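Local coordinates for protein MccF (Escherichia coli, PDB 4IIY) that confers self-immunity to the antibiotic microcin C7 and is probably a serine-type hydrolase of the peptidase S66 family, at residues S195-Y200 against N359-E364; K236-V241 against G348-I353. The protein carries 1 engineered substitution. All coordinates share one frame; numbering follows the deposited sequence.

Interaction 1 of 2, residues S195-Y200 against N359-E364. With EDO (1,2-ethanediol), chain Q; EDO (1,2-ethanediol), chain O.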
loop_
_atom_site.group_PDB
_atom_site.type_symbol
_atom_site.label_atom_id
_atom_site.label_comp_id
_atom_site.label_asym_id
_atom_site.label_seq_id
_atom_site.Cartn_x
_atom_site.Cartn_y
_atom_site.Cartn_z
ATOM N N SER B 195 33.196 19.508 -0.308
ATOM C CA SER B 195 34.435 19.189 -1.006
ATOM C C SER B 195 34.860 17.769 -0.671
ATOM O O SER B 195 34.940 17.401 0.501
ATOM C CB SER B 195 35.540 20.172 -0.618
ATOM O OG SER B 195 36.722 19.917 -1.357
ATOM N N GLY B 196 35.133 16.973 -1.697
ATOM C CA GLY B 196 35.494 15.586 -1.496
ATOM C C GLY B 196 34.287 14.779 -1.063
ATOM O O GLY B 196 33.237 15.343 -0.713
ATOM N N ILE B 197 34.428 13.461 -1.087
ATOM C CA ILE B 197 33.328 12.586 -0.718
ATOM C C ILE B 197 33.090 12.652 0.783
ATOM O O ILE B 197 33.975 13.044 1.554
ATOM C CB ILE B 197 33.562 11.118 -1.167
ATOM C CG1 ILE B 197 34.561 10.394 -0.255
ATOM C CG2 ILE B 197 34.007 11.070 -2.631
ATOM C CD1 ILE B 197 34.739 8.926 -0.601
ATOM N N TYR B 198 31.878 12.295 1.191
ATOM C CA TYR B 198 31.562 12.166 2.602
ATOM C C TYR B 198 31.260 10.704 2.920
ATOM O O TYR B 198 30.331 10.129 2.350
ATOM C CB TYR B 198 30.356 13.023 3.000
ATOM C CG TYR B 198 29.957 12.676 4.404
ATOM C CD1 TYR B 198 30.672 13.178 5.481
ATOM C CD2 TYR B 198 28.944 11.758 4.656
ATOM C CE1 TYR B 198 30.361 12.814 6.783
ATOM C CE2 TYR B 198 28.628 11.390 5.952
ATOM C CZ TYR B 198 29.334 11.922 7.009
ATOM O OH TYR B 198 29.014 11.545 8.292
ATOM N N THR B 199 32.016 10.105 3.840
ATOM C CA THR B 199 31.809 8.716 4.226
ATOM C C THR B 199 31.078 8.643 5.565
ATOM O O THR B 199 31.521 9.216 6.565
ATOM C CB THR B 199 33.149 7.953 4.292
ATOM O OG1 THR B 199 33.807 8.055 3.019
ATOM C CG2 THR B 199 32.923 6.483 4.633
ATOM N N TYR B 200 29.945 7.946 5.583
ATOM C CA TYR B 200 29.128 7.861 6.787
ATOM C C TYR B 200 29.832 7.155 7.940
ATOM O O TYR B 200 30.536 6.160 7.743
ATOM C CB TYR B 200 27.808 7.147 6.492
ATOM C CG TYR B 200 26.788 8.041 5.836
ATOM C CD1 TYR B 200 25.974 8.876 6.600
ATOM C CD2 TYR B 200 26.635 8.056 4.457
ATOM C CE1 TYR B 200 25.046 9.704 6.013
ATOM C CE2 TYR B 200 25.703 8.885 3.858
ATOM C CZ TYR B 200 24.916 9.701 4.641
ATOM O OH TYR B 200 23.998 10.528 4.035
ATOM N N ASN B 359 31.588 0.288 3.691
ATOM C CA ASN B 359 31.240 1.677 3.951
ATOM C C ASN B 359 30.377 2.261 2.839
ATOM O O ASN B 359 30.183 1.640 1.789
ATOM C CB ASN B 359 32.482 2.538 4.255
ATOM C CG ASN B 359 33.459 2.623 3.083
ATOM O OD1 ASN B 359 33.062 2.690 1.923
ATOM N ND2 ASN B 359 34.760 2.632 3.399
ATOM N N ILE B 360 29.844 3.445 3.099
ATOM C CA ILE B 360 28.940 4.099 2.166
ATOM C C ILE B 360 29.217 5.592 2.205
ATOM O O ILE B 360 29.383 6.175 3.281
ATOM C CB ILE B 360 27.447 3.744 2.455
ATOM C CG1 ILE B 360 26.504 4.525 1.529
ATOM C CG2 ILE B 360 27.077 3.947 3.922
ATOM C CD1 ILE B 360 25.037 4.115 1.658
ATOM N N SER B 361 29.293 6.203 1.028
ATOM C CA SER B 361 29.695 7.593 0.901
ATOM C C SER B 361 28.787 8.362 -0.052
ATOM O O SER B 361 28.256 7.789 -1.007
ATOM C CB SER B 361 31.129 7.690 0.367
ATOM O OG SER B 361 32.044 6.954 1.166
ATOM N N ILE B 362 28.648 9.660 0.198
ATOM C CA ILE B 362 28.035 10.579 -0.755
ATOM C C ILE B 362 29.143 11.108 -1.667
ATOM O O ILE B 362 30.178 11.582 -1.181
ATOM C CB ILE B 362 27.360 11.766 -0.048
ATOM C CG1 ILE B 362 26.424 11.300 1.077
ATOM C CG2 ILE B 362 26.627 12.638 -1.053
ATOM C CD1 ILE B 362 26.028 12.415 2.030
ATOM N N THR B 363 28.951 11.013 -2.982
ATOM C CA THR B 363 30.017 11.392 -3.910
ATOM C C THR B 363 29.663 12.565 -4.819
ATOM O O THR B 363 30.488 12.993 -5.633
ATOM C CB THR B 363 30.470 10.203 -4.777
ATOM O OG1 THR B 363 29.383 9.776 -5.608
ATOM C CG2 THR B 363 30.937 9.047 -3.903
ATOM N N GLU B 364 28.451 13.091 -4.678
ATOM C CA GLU B 364 27.990 14.199 -5.508
ATOM C C GLU B 364 27.513 15.353 -4.628
ATOM O O GLU B 364 26.861 15.134 -3.603
ATOM C CB GLU B 364 26.861 13.722 -6.428
ATOM C CG GLU B 364 26.199 14.839 -7.218
ATOM C CD GLU B 364 25.042 14.367 -8.078
ATOM O OE1 GLU B 364 24.765 13.154 -8.127
ATOM O OE2 GLU B 364 24.395 15.229 -8.713
HETATM C C1 EDO Q . 30.013 14.940 -1.612
HETATM O O1 EDO Q . 30.309 14.853 -0.219
HETATM C C2 EDO Q . 29.627 16.378 -1.929
HETATM O O2 EDO Q . 29.649 17.165 -0.732
HETATM C C1 EDO O . 34.061 14.710 4.160
HETATM O O1 EDO O . 34.593 15.536 3.114
HETATM C C2 EDO O . 34.144 15.424 5.506
HETATM O O2 EDO O . 33.159 16.461 5.612
HETATM O O HOH W 1 30.144 3.993 6.000
#
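Y200 lays its ring beside the aliphatic side chain of I362, and this oblique crossing is a main part of the apolar contact between S195-Y200 and N359-E364. The far end of the ring does the touching: CE2 comes to 3.8 Å from I362 CG1, and Y200 OH lies 3.4 Å from the terminal I362 CD1. I362 reaches it because CG1 stands beside its own backbone N, anti to the carbonyl carbon (chi1 -50°), which brings the end of the chain nearer the other strand. Y198 closes on the same methyl from its own ring, CD2 being 4.0 Å from I362 CD1; both tyrosines thus touch the end of I362, and Y198 CE2 also lies over one face of the Y200 ring, offset toward its rim. At the edge of the Y200 ring, in its plane, lies I360 O, the acceptor of the Y200 N bond. The phenol oxygen has its polar partner in T344 O, which helps fix the ring, and helix 178-191 covers this side through I189.

T199 and S361 form a non-hydrogen-bonded pair whose side chains turn to the other face; T199 OG1 and S361 OG meet there at 2.8 Å. Next to it, Y198 and I362 make the hydrogen-bonded pair, Y198 N to I362 O at 3.0 Å and I362 N to Y198 O at 2.8 Å. A water accepts from I360 N and donates to Y200 O, continuing the link past the last direct bond. The arrangement is a short antiparallel edge-strand pairing, in which strand 198-199 forms one margin of the mixed C-terminal sheet of this S66-family protein.

Interaction 2 of 2, residues K236-V241 against G348-I353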
loop_
_atom_site.group_PDB
_atom_site.type_symbol
_atom_site.label_atom_id
_atom_site.label_comp_id
_atom_site.label_asym_id
_atom_site.label_seq_id
_atom_site.Cartn_x
_atom_site.Cartn_y
_atom_site.Cartn_z
ATOM N N LYS B 236 32.754 -2.096 -5.526
ATOM C CA LYS B 236 32.168 -0.801 -5.230
ATOM C C LYS B 236 31.104 -0.485 -6.272
ATOM O O LYS B 236 31.322 -0.673 -7.476
ATOM C CB LYS B 236 33.263 0.275 -5.233
ATOM C CG LYS B 236 32.819 1.638 -4.727
ATOM C CD LYS B 236 34.006 2.537 -4.395
ATOM C CE LYS B 236 34.821 2.874 -5.627
ATOM N NZ LYS B 236 35.856 3.906 -5.324
ATOM N N VAL B 237 29.945 -0.026 -5.807
ATOM C CA VAL B 237 28.863 0.397 -6.687
ATOM C C VAL B 237 28.567 1.866 -6.450
ATOM O O VAL B 237 28.339 2.277 -5.314
ATOM C CB VAL B 237 27.572 -0.409 -6.435
ATOM C CG1 VAL B 237 26.432 0.132 -7.296
ATOM C CG2 VAL B 237 27.805 -1.886 -6.712
ATOM N N GLU B 238 28.555 2.652 -7.518
ATOM C CA GLU B 238 28.251 4.074 -7.430
ATOM C C GLU B 238 27.086 4.410 -8.348
ATOM O O GLU B 238 27.091 4.051 -9.528
ATOM C CB GLU B 238 29.463 4.931 -7.807
ATOM C CG GLU B 238 29.209 6.424 -7.705
ATOM C CD GLU B 238 30.475 7.238 -7.886
ATOM O OE1 GLU B 238 31.531 6.635 -8.178
ATOM O OE2 GLU B 238 30.417 8.476 -7.730
ATOM N N GLY B 239 26.081 5.098 -7.814
ATOM C CA GLY B 239 24.913 5.457 -8.601
ATOM C C GLY B 239 24.003 6.399 -7.842
ATOM O O GLY B 239 24.126 6.554 -6.623
ATOM N N ARG B 240 23.093 7.041 -8.566
ATOM C CA ARG B 240 22.116 7.942 -7.965
ATOM C C ARG B 240 21.196 7.183 -7.020
ATOM O O ARG B 240 20.617 6.174 -7.401
ATOM C CB ARG B 240 21.266 8.575 -9.066
ATOM C CG ARG B 240 20.194 9.509 -8.538
ATOM C CD ARG B 240 19.286 10.040 -9.639
ATOM N NE ARG B 240 18.479 8.978 -10.233
ATOM C CZ ARG B 240 17.283 9.162 -10.785
ATOM N NH1 ARG B 240 16.731 10.372 -10.812
ATOM N NH2 ARG B 240 16.634 8.126 -11.300
ATOM N N VAL B 241 21.044 7.680 -5.795
ATOM C CA VAL B 241 20.134 7.041 -4.854
ATOM C C VAL B 241 18.708 7.582 -4.993
ATOM O O VAL B 241 18.497 8.794 -5.123
ATOM C CB VAL B 241 20.634 7.159 -3.398
ATOM C CG1 VAL B 241 20.645 8.598 -2.915
ATOM C CG2 VAL B 241 19.786 6.292 -2.469
ATOM N N GLY B 348 18.587 11.524 -4.491
ATOM C CA GLY B 348 18.703 11.979 -5.866
ATOM C C GLY B 348 20.101 12.369 -6.299
ATOM O O GLY B 348 20.280 12.917 -7.389
ATOM N N VAL B 349 21.091 12.095 -5.455
ATOM C CA VAL B 349 22.499 12.302 -5.803
ATOM C C VAL B 349 23.253 10.982 -5.723
ATOM O O VAL B 349 22.761 10.007 -5.150
ATOM C CB VAL B 349 23.194 13.335 -4.880
ATOM C CG1 VAL B 349 22.549 14.707 -5.026
ATOM C CG2 VAL B 349 23.183 12.875 -3.413
ATOM N N LYS B 350 24.457 10.955 -6.291
ATOM C CA LYS B 350 25.264 9.748 -6.293
ATOM C C LYS B 350 25.835 9.400 -4.918
ATOM O O LYS B 350 26.361 10.257 -4.203
ATOM C CB LYS B 350 26.403 9.854 -7.316
ATOM C CG LYS B 350 25.930 9.778 -8.761
ATOM C CD LYS B 350 27.086 9.972 -9.728
ATOM C CE LYS B 350 26.591 10.034 -11.164
ATOM N NZ LYS B 350 27.701 10.285 -12.130
ATOM N N LEU B 351 25.730 8.118 -4.595
ATOM C CA LEU B 351 26.430 7.504 -3.472
ATOM C C LEU B 351 27.358 6.428 -4.006
ATOM O O LEU B 351 27.139 5.889 -5.094
ATOM C CB LEU B 351 25.450 6.817 -2.517
ATOM C CG LEU B 351 24.207 7.562 -2.056
ATOM C CD1 LEU B 351 23.407 6.655 -1.128
ATOM C CD2 LEU B 351 24.586 8.857 -1.360
ATOM N N ALA B 352 28.376 6.090 -3.225
ATOM C CA ALA B 352 29.217 4.936 -3.519
ATOM C C ALA B 352 29.192 3.990 -2.333
ATOM O O ALA B 352 29.527 4.385 -1.209
ATOM C CB ALA B 352 30.656 5.361 -3.840
ATOM N N ILE B 353 28.778 2.754 -2.570
ATOM C CA ILE B 353 28.828 1.730 -1.544
ATOM C C ILE B 353 30.033 0.843 -1.824
ATOM O O ILE B 353 30.133 0.242 -2.897
ATOM C CB ILE B 353 27.557 0.857 -1.527
ATOM C CG1 ILE B 353 26.293 1.717 -1.406
ATOM C CG2 ILE B 353 27.640 -0.167 -0.394
ATOM C CD1 ILE B 353 25.012 0.925 -1.601
#
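Antiparallel pairing within the mixed beta sheet of the LD-carboxypeptidase C-terminal domain joins K236-V241 to G348-I353; the strand axes of 236-241 and 350-353 run at 151° to each other. V237 with I353 and G239 with L351 are hydrogen-bonded pairs; E238 with A352 and R240 with K350 are the non-hydrogen-bonded pairs between and beyond them. The bond from V237 N to I353 O measures 2.9 Å, and at the other end G348 N reaches V241 O at 2.8 Å, less straight than its neighbours. G239 and L351 exchange two bonds, both 3.0 Å between N and O.

On the face of E238, A352, R240 and K350, side-chain carbons lie against the backbone of the other strand. E238 CG rests against L351 O, while its carboxylate bonds to T363 OG1; K350 NZ is 5.5 Å from E238 OE2, too far for contact but probably a mild electrostatic attraction. R240 runs out with CG anti to the backbone N (chi1 179°), so that CG packs 3.6 Å from G348 O before the chain bends and its guanidinium forms a salt bridge with D265, with Y155 OH and E260 O as further partners. An alanine here is likely to leave D265 without its salt-bridge mate and open a gap beside the G348 peptide. On the side of L351, V241 packs against it: V241 CB meets L351 CD1 at 3.6 Å, while V241 CG1 lies 3.4 Å from V349 O, the acceptor of the V241 N bond.

Interactions 1 and 2 belong to one sheet, their centres 9 Å apart: strands 350-354 and 359-362 follow each other in the chain and lie side by side, giving the order 198-199, 359-362, 350-354, 236-245. A backbone hydrogen bond stitches them, S361 O to A352 N at 2.8 Å. The T363 OG1 to E238 OE2 bond, 2.7 Å, joins the end of interaction 1 to strand 236-245, past strand 350-354. L351 packs on both I360 and I362, so the apolar side is continuous. Interaction 1 is remote from the annotated sites; interaction 2 lies nearer to them, though not in contact: the V241 side chain is about 11 Å from that of E270, a predicted charge-relay residue.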